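Local coordinates for malonyl acyl carrier protein transacylase (Streptococcus pneumoniae, PDB 3IM8) that probably transfers the malonyl group from malonyl-CoA to holo acyl carrier protein, the step that supplies malonyl units for fatty acid synthesis, at residues 37-42 against 108-113; 131-136 against 165-170. One frame throughout, in Å; residues are numbered along the deposited sequence.

Contact 1 (37-42 against 108-113)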
ATOM      1  N   SER A  37     -11.267  16.241   4.891  1.00 27.47           N
ATOM      2  CA  SER A  37     -10.786  17.457   5.559  1.00 27.64           C
ATOM      3  C   SER A  37     -11.541  17.665   6.843  1.00 28.15           C
ATOM      4  O   SER A  37     -10.902  17.851   7.856  1.00 27.89           O
ATOM      5  CB  SER A  37     -10.870  18.686   4.671  1.00 27.20           C
ATOM      6  OG  SER A  37      -9.911  18.606   3.624  1.00 24.50           O
ATOM      7  N   GLN A  38     -12.881  17.583   6.810  1.00 29.47           N
ATOM      8  CA  GLN A  38     -13.691  17.585   8.044  1.00 30.95           C
ATOM      9  C   GLN A  38     -13.249  16.566   9.086  1.00 30.53           C
ATOM     10  O   GLN A  38     -13.075  16.917  10.246  1.00 30.90           O
ATOM     11  CB  GLN A  38     -15.187  17.404   7.786  1.00 32.24           C
ATOM     12  CG  GLN A  38     -16.021  18.028   8.890  1.00 37.32           C
ATOM     13  CD  GLN A  38     -17.431  18.405   8.432  1.00 43.67           C
ATOM     14  OE1 GLN A  38     -18.163  19.145   9.130  1.00 44.00           O
ATOM     15  NE2 GLN A  38     -17.822  17.895   7.251  1.00 46.20           N
ATOM     16  N   VAL A  39     -13.067  15.305   8.703  1.00 29.23           N
ATOM     17  CA  VAL A  39     -12.681  14.300   9.705  1.00 27.09           C
ATOM     18  C   VAL A  39     -11.343  14.677  10.362  1.00 26.57           C
ATOM     19  O   VAL A  39     -11.158  14.543  11.575  1.00 26.04           O
ATOM     20  CB  VAL A  39     -12.645  12.868   9.098  1.00 26.22           C
ATOM     21  CG1 VAL A  39     -11.909  11.869  10.047  1.00 25.83           C
ATOM     22  CG2 VAL A  39     -14.029  12.398   8.762  1.00 24.44           C
ATOM     23  N   LEU A  40     -10.416  15.139   9.546  1.00 25.99           N
ATOM     24  CA  LEU A  40      -9.058  15.465   9.992  1.00 26.15           C
ATOM     25  C   LEU A  40      -8.916  16.732  10.856  1.00 26.56           C
ATOM     26  O   LEU A  40      -8.030  16.812  11.658  1.00 27.78           O
ATOM     27  CB  LEU A  40      -8.171  15.602   8.750  1.00 26.09           C
ATOM     28  CG  LEU A  40      -8.140  14.278   7.991  1.00 25.48           C
ATOM     29  CD1 LEU A  40      -7.588  14.465   6.573  1.00 24.63           C
ATOM     30  CD2 LEU A  40      -7.301  13.283   8.751  1.00 23.06           C
ATOM     31  N   GLY A  41      -9.769  17.735  10.684  1.00 28.10           N
ATOM     32  CA  GLY A  41      -9.641  18.994  11.423  1.00 28.51           C
ATOM     33  C   GLY A  41      -8.646  19.950  10.779  1.00 29.19           C
ATOM     34  O   GLY A  41      -8.118  20.865  11.443  1.00 30.28           O
ATOM     35  N   TYR A  42      -8.362  19.728   9.491  1.00 28.45           N
ATOM     36  CA  TYR A  42      -7.477  20.613   8.687  1.00 26.87           C
ATOM     37  C   TYR A  42      -7.744  20.412   7.181  1.00 26.52           C
ATOM     38  O   TYR A  42      -8.327  19.397   6.735  1.00 26.44           O
ATOM     39  CB  TYR A  42      -5.998  20.428   9.028  1.00 26.52           C
ATOM     40  CG  TYR A  42      -5.466  19.065   8.663  1.00 26.07           C
ATOM     41  CD1 TYR A  42      -5.274  18.698   7.309  1.00 24.84           C
ATOM     42  CD2 TYR A  42      -5.153  18.142   9.662  1.00 25.25           C
ATOM     43  CE1 TYR A  42      -4.770  17.418   6.968  1.00 25.02           C
ATOM     44  CE2 TYR A  42      -4.649  16.893   9.344  1.00 26.57           C
ATOM     45  CZ  TYR A  42      -4.464  16.539   7.997  1.00 25.25           C
ATOM     46  OH  TYR A  42      -3.984  15.318   7.719  1.00 24.59           O
ATOM     47  N   ALA A 108     -12.140   5.347   7.923  1.00 20.85           N
ATOM     48  CA  ALA A 108     -10.849   5.046   7.324  1.00 19.73           C
ATOM     49  C   ALA A 108      -9.929   6.245   7.493  1.00 19.89           C
ATOM     50  O   ALA A 108      -8.803   6.123   7.922  1.00 20.61           O
ATOM     51  CB  ALA A 108     -11.031   4.746   5.836  1.00 18.61           C
ATOM     52  N   VAL A 109     -10.426   7.418   7.145  1.00 20.38           N
ATOM     53  CA  VAL A 109      -9.630   8.623   7.210  1.00 20.84           C
ATOM     54  C   VAL A 109      -9.086   8.821   8.623  1.00 21.72           C
ATOM     55  O   VAL A 109      -7.871   9.067   8.763  1.00 21.04           O
ATOM     56  CB  VAL A 109     -10.444   9.833   6.775  1.00 20.81           C
ATOM     57  CG1 VAL A 109      -9.633  11.097   6.921  1.00 18.56           C
ATOM     58  CG2 VAL A 109     -10.873   9.669   5.296  1.00 21.09           C
ATOM     59  N   ALA A 110      -9.943   8.729   9.659  1.00 20.93           N
ATOM     60  CA  ALA A 110      -9.423   8.945  11.010  1.00 21.58           C
ATOM     61  C   ALA A 110      -8.409   7.830  11.364  1.00 22.34           C
ATOM     62  O   ALA A 110      -7.375   8.096  11.966  1.00 23.87           O
ATOM     63  CB  ALA A 110     -10.549   9.012  12.067  1.00 21.82           C
ATOM     64  N   LEU A 111      -8.706   6.597  10.972  1.00 21.66           N
ATOM     65  CA  LEU A 111      -7.930   5.462  11.367  1.00 20.55           C
ATOM     66  C   LEU A 111      -6.537   5.471  10.763  1.00 20.11           C
ATOM     67  O   LEU A 111      -5.573   5.047  11.440  1.00 19.48           O
ATOM     68  CB  LEU A 111      -8.644   4.224  10.911  1.00 20.87           C
ATOM     69  CG  LEU A 111      -8.056   2.857  11.058  1.00 21.23           C
ATOM     70  CD1 LEU A 111      -7.685   2.583  12.536  1.00 21.24           C
ATOM     71  CD2 LEU A 111      -9.152   1.917  10.519  1.00 20.97           C
ATOM     72  N   VAL A 112      -6.413   5.896   9.495  1.00 19.11           N
ATOM     73  CA  VAL A 112      -5.066   5.954   8.874  1.00 18.52           C
ATOM     74  C   VAL A 112      -4.234   7.155   9.372  1.00 18.82           C
ATOM     75  O   VAL A 112      -3.013   7.056   9.401  1.00 18.34           O
ATOM     76  CB  VAL A 112      -5.027   5.813   7.272  1.00 18.21           C
ATOM     77  CG1 VAL A 112      -5.720   4.451   6.795  1.00 15.64           C
ATOM     78  CG2 VAL A 112      -5.661   7.008   6.591  1.00 17.43           C
ATOM     79  N   ALA A 113      -4.879   8.259   9.777  1.00 19.89           N
ATOM     80  CA  ALA A 113      -4.151   9.348  10.450  1.00 21.13           C
ATOM     81  C   ALA A 113      -3.476   8.844  11.707  1.00 21.89           C
ATOM     82  O   ALA A 113      -2.340   9.222  11.975  1.00 23.81           O
ATOM     83  CB  ALA A 113      -5.045  10.489  10.791  1.00 20.02           C
TER
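Val-39 and Ala-110 mark where the two backbones come nearest, their CA atoms 6.4 Å apart, as the last turn of helix 27-40 meets the side of helix 105-122. The first helix stops just past this point: the N of Gly-41 still bonds to the O of Ser-37, but the residue then turns to positive phi, a conformation in which a CB would press against the preceding carbonyl O and which glycine therefore suits. The small side chain of Ala-110 is consistent with the close approach of the backbones here.

Val-109 is the centre of the side-chain contact. Its CG1, anti to its own backbone N (chi1 177°), is directed between Val-39 and Leu-40. The Leu-40 side chain runs across it at about a right angle, with Leu-40 CG 3.7 Å from Val-109 CG1 and both methyls of the leucine fork also in touch. One branch of the fork, CD2, goes on to meet the CB of Ala-113 at 4.1 Å, one turn further along the helix. Val-39 meets Val-109 mainly through its CG1, also anti to the backbone N (chi1 166°), which lies 3.9 Å from Val-109 CG1 and 3.8 Å from Ala-110 CB. Leu-40 CB also lies over one face of the Tyr-42 ring, 3.8 Å above its plane and toward the rim. Helix 58-78 packs against both segments, Pro-63 touching Leu-40 and Leu-66 touching Val-109.

No hydrogen bond or charge pair joins the segments. Val-109 packs between two branched side chains, and two alanine methyls fill out the edges of the contact. Dispersion and the exclusion of water hold such aliphatic groups together, so the fit of shapes, not directed bonds, is what this contact contributes.

Contact 2 (131-136 against 165-170); sequences VAVLNT and IVIAGE
Val-131 pairs with Ile-167 in an antiparallel ladder, in which strands 129-134 and 164-169 are neighbours in the mixed sheet of the acyltransferase's smaller, ferredoxin-like subdomain. Over 131-134 and 165-169 the axes approach to 4.5 Å, their N-to-C directions 146° apart. Val-131 and Ile-167 form a hydrogen-bonded pair through two bonds of 3.0 Å, Val-131 N to Ile-167 O and Ile-167 N to Val-131 O; the second lines up with the C=O (C=O...N 167°) but is bent at the hydrogen (146°). The same Val-131 O also receives a CA-H...O contact from Val-166 CA at 3.3 Å. Beside them, Val-131 CB meets Ile-167 CG1 at 4.0 Å.

Ala-132 faces Val-166 as a non-hydrogen-bonded pair, and as expected of such a pair the CA atoms are only 4.2 Å apart. There the small methyl of Ala-132 touches Val-166 CG2, on the sheet face opposite to that of the other two pairs. In the other direction, Ala-132 bonds through its backbone to Ile-190 of the neighbouring strand. The side chain of Val-166 comes to about 9 Å from that of His-199, a predicted active-site residue.

Val-133 restores the hydrogen-bonded pattern with Ile-165: its N donates to Ile-165 O at 2.8 Å, and its O accepts from Ile-165 N. Beta-branched Val-133 and Ile-167 suit an extended backbone and, on the face they share, lie against Ile-141 of helix 138-148. They also meet diagonally across the ladder: Val-133 CG2, anti to its carbonyl carbon, reaches Ile-167 CG2 at 4.1 Å.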
ATOM      1  N   VAL A 131      16.681  -2.706   1.592  1.00 21.74           N
ATOM      2  CA  VAL A 131      17.428  -2.912   0.397  1.00 22.05           C
ATOM      3  C   VAL A 131      16.509  -3.644  -0.514  1.00 22.87           C
ATOM      4  O   VAL A 131      15.869  -4.561  -0.070  1.00 24.20           O
ATOM      5  CB  VAL A 131      18.734  -3.732   0.649  1.00 21.80           C
ATOM      6  CG1 VAL A 131      19.392  -4.042  -0.682  1.00 22.21           C
ATOM      7  CG2 VAL A 131      19.710  -2.910   1.482  1.00 20.87           C
ATOM      8  N   ALA A 132      16.392  -3.220  -1.768  1.00 23.92           N
ATOM      9  CA  ALA A 132      15.714  -4.034  -2.774  1.00 24.16           C
ATOM     10  C   ALA A 132      16.704  -5.042  -3.344  1.00 24.99           C
ATOM     11  O   ALA A 132      17.742  -4.678  -3.891  1.00 24.01           O
ATOM     12  CB  ALA A 132      15.145  -3.169  -3.900  1.00 24.69           C
ATOM     13  N   VAL A 133      16.355  -6.318  -3.204  1.00 25.95           N
ATOM     14  CA  VAL A 133      17.145  -7.416  -3.745  1.00 26.34           C
ATOM     15  C   VAL A 133      16.531  -7.894  -5.057  1.00 28.78           C
ATOM     16  O   VAL A 133      15.506  -8.575  -5.068  1.00 29.43           O
ATOM     17  CB  VAL A 133      17.223  -8.597  -2.762  1.00 26.08           C
ATOM     18  CG1 VAL A 133      18.094  -9.705  -3.332  1.00 24.00           C
ATOM     19  CG2 VAL A 133      17.752  -8.131  -1.415  1.00 24.31           C
ATOM     20  N   LEU A 134      17.170  -7.522  -6.159  1.00 31.71           N
ATOM     21  CA  LEU A 134      16.679  -7.822  -7.496  1.00 34.86           C
ATOM     22  C   LEU A 134      17.242  -9.129  -8.040  1.00 36.80           C
ATOM     23  O   LEU A 134      18.394  -9.485  -7.787  1.00 36.97           O
ATOM     24  CB  LEU A 134      17.006  -6.673  -8.454  1.00 20.00           C
ATOM     25  CG  LEU A 134      16.095  -5.446  -8.377  1.00 20.00           C
ATOM     26  CD1 LEU A 134      15.757  -5.117  -6.931  1.00 20.00           C
ATOM     27  CD2 LEU A 134      16.740  -4.254  -9.067  1.00 20.00           C
ATOM     28  N   ASN A 135      16.415  -9.870  -8.766  1.00 38.77           N
ATOM     29  CA  ASN A 135      16.847 -11.108  -9.418  1.00 41.40           C
ATOM     30  C   ASN A 135      17.668 -12.097  -8.575  1.00 40.68           C
ATOM     31  O   ASN A 135      18.753 -12.512  -8.984  1.00 40.64           O
ATOM     32  CB  ASN A 135      17.602 -10.785 -10.711  1.00 42.64           C
ATOM     33  CG  ASN A 135      16.751 -10.024 -11.708  1.00 47.48           C
ATOM     34  OD1 ASN A 135      17.106  -8.926 -12.134  1.00 51.65           O
ATOM     35  ND2 ASN A 135      15.618 -10.606 -12.085  1.00 50.42           N
ATOM     36  N   THR A 136      17.085 -12.553  -7.467  1.00 39.86           N
ATOM     37  CA  THR A 136      17.612 -13.677  -6.689  1.00 38.83           C
ATOM     38  C   THR A 136      16.450 -14.525  -6.151  1.00 38.45           C
ATOM     39  O   THR A 136      15.408 -13.977  -5.792  1.00 39.67           O
ATOM     40  CB  THR A 136      18.479 -13.197  -5.513  1.00 38.20           C
ATOM     41  OG1 THR A 136      17.761 -13.365  -4.284  1.00 39.67           O
ATOM     42  CG2 THR A 136      18.844 -11.730  -5.685  1.00 35.39           C
ATOM     43  N   ILE A 165      12.439  -8.280  -4.271  1.00 25.12           N
ATOM     44  CA  ILE A 165      12.055  -8.433  -2.876  1.00 24.10           C
ATOM     45  C   ILE A 165      12.848  -7.473  -2.012  1.00 23.50           C
ATOM     46  O   ILE A 165      14.085  -7.463  -2.049  1.00 24.42           O
ATOM     47  CB  ILE A 165      12.276  -9.927  -2.403  1.00 25.31           C
ATOM     48  CG1 ILE A 165      11.221 -10.811  -3.113  1.00 26.88           C
ATOM     49  CG2 ILE A 165      12.186 -10.035  -0.854  1.00 22.82           C
ATOM     50  CD1 ILE A 165      11.479 -12.297  -3.146  1.00 29.85           C
ATOM     51  N   VAL A 166      12.137  -6.649  -1.249  1.00 22.37           N
ATOM     52  CA  VAL A 166      12.788  -5.740  -0.361  1.00 22.62           C
ATOM     53  C   VAL A 166      12.922  -6.367   1.025  1.00 23.27           C
ATOM     54  O   VAL A 166      11.915  -6.806   1.630  1.00 23.06           O
ATOM     55  CB  VAL A 166      12.037  -4.366  -0.221  1.00 22.87           C
ATOM     56  CG1 VAL A 166      12.844  -3.397   0.687  1.00 20.44           C
ATOM     57  CG2 VAL A 166      11.762  -3.749  -1.604  1.00 22.60           C
ATOM     58  N   ILE A 167      14.160  -6.374   1.534  1.00 23.06           N
ATOM     59  CA  ILE A 167      14.419  -6.757   2.931  1.00 22.56           C
ATOM     60  C   ILE A 167      14.499  -5.498   3.772  1.00 22.32           C
ATOM     61  O   ILE A 167      14.950  -4.472   3.296  1.00 22.02           O
ATOM     62  CB  ILE A 167      15.729  -7.619   3.036  1.00 22.09           C
ATOM     63  CG1 ILE A 167      16.958  -6.804   2.578  1.00 22.64           C
ATOM     64  CG2 ILE A 167      15.627  -8.810   2.078  1.00 21.13           C
ATOM     65  CD1 ILE A 167      18.259  -7.279   3.241  1.00 22.61           C
ATOM     66  N   ALA A 168      14.088  -5.579   5.034  1.00 22.88           N
ATOM     67  CA  ALA A 168      14.182  -4.429   5.900  1.00 23.37           C
ATOM     68  C   ALA A 168      14.590  -4.817   7.338  1.00 23.89           C
ATOM     69  O   ALA A 168      14.569  -6.005   7.705  1.00 23.20           O
ATOM     70  CB  ALA A 168      12.832  -3.702   5.901  1.00 23.25           C
ATOM     71  N   GLY A 169      14.946  -3.806   8.144  1.00 24.12           N
ATOM     72  CA  GLY A 169      15.167  -3.962   9.594  1.00 24.36           C
ATOM     73  C   GLY A 169      16.244  -3.023  10.116  1.00 25.53           C
ATOM     74  O   GLY A 169      16.370  -1.917   9.622  1.00 24.82           O
ATOM     75  N   GLU A 170      17.042  -3.475  11.098  1.00 26.78           N
ATOM     76  CA  GLU A 170      18.094  -2.625  11.714  1.00 26.65           C
ATOM     77  C   GLU A 170      19.402  -2.594  10.899  1.00 26.43           C
ATOM     78  O   GLU A 170      19.715  -3.517  10.129  1.00 25.16           O
ATOM     79  CB  GLU A 170      18.374  -3.091  13.152  1.00 27.68           C
ATOM     80  CG  GLU A 170      17.137  -3.213  14.014  1.00 29.79           C
ATOM     81  CD  GLU A 170      17.401  -3.920  15.322  1.00 30.90           C
ATOM     82  OE1 GLU A 170      17.288  -5.141  15.389  1.00 32.81           O
ATOM     83  OE2 GLU A 170      17.686  -3.247  16.311  1.00 33.84           O
TER

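How the contacts relate
Contacts 1 and 2 lie on opposite sides of the chain's centre, their own centres 33 Å apart and their nearest atoms about 19 Å apart, so neither touches the other. They come in series: 37-42 and 108-113 meet before 131-136 begins, and helix 105-122 is followed directly in the chain by strand 129-134. Contact 1 joins two helices near the surface of the larger, helix-rich part; contact 2 is buried in the mixed sheet. Both belong to the acyl transferase domain. The chain thus passes from one part to the other between them, consistent with the two-subdomain FabD fold, whose active site lies in the intervening cleft.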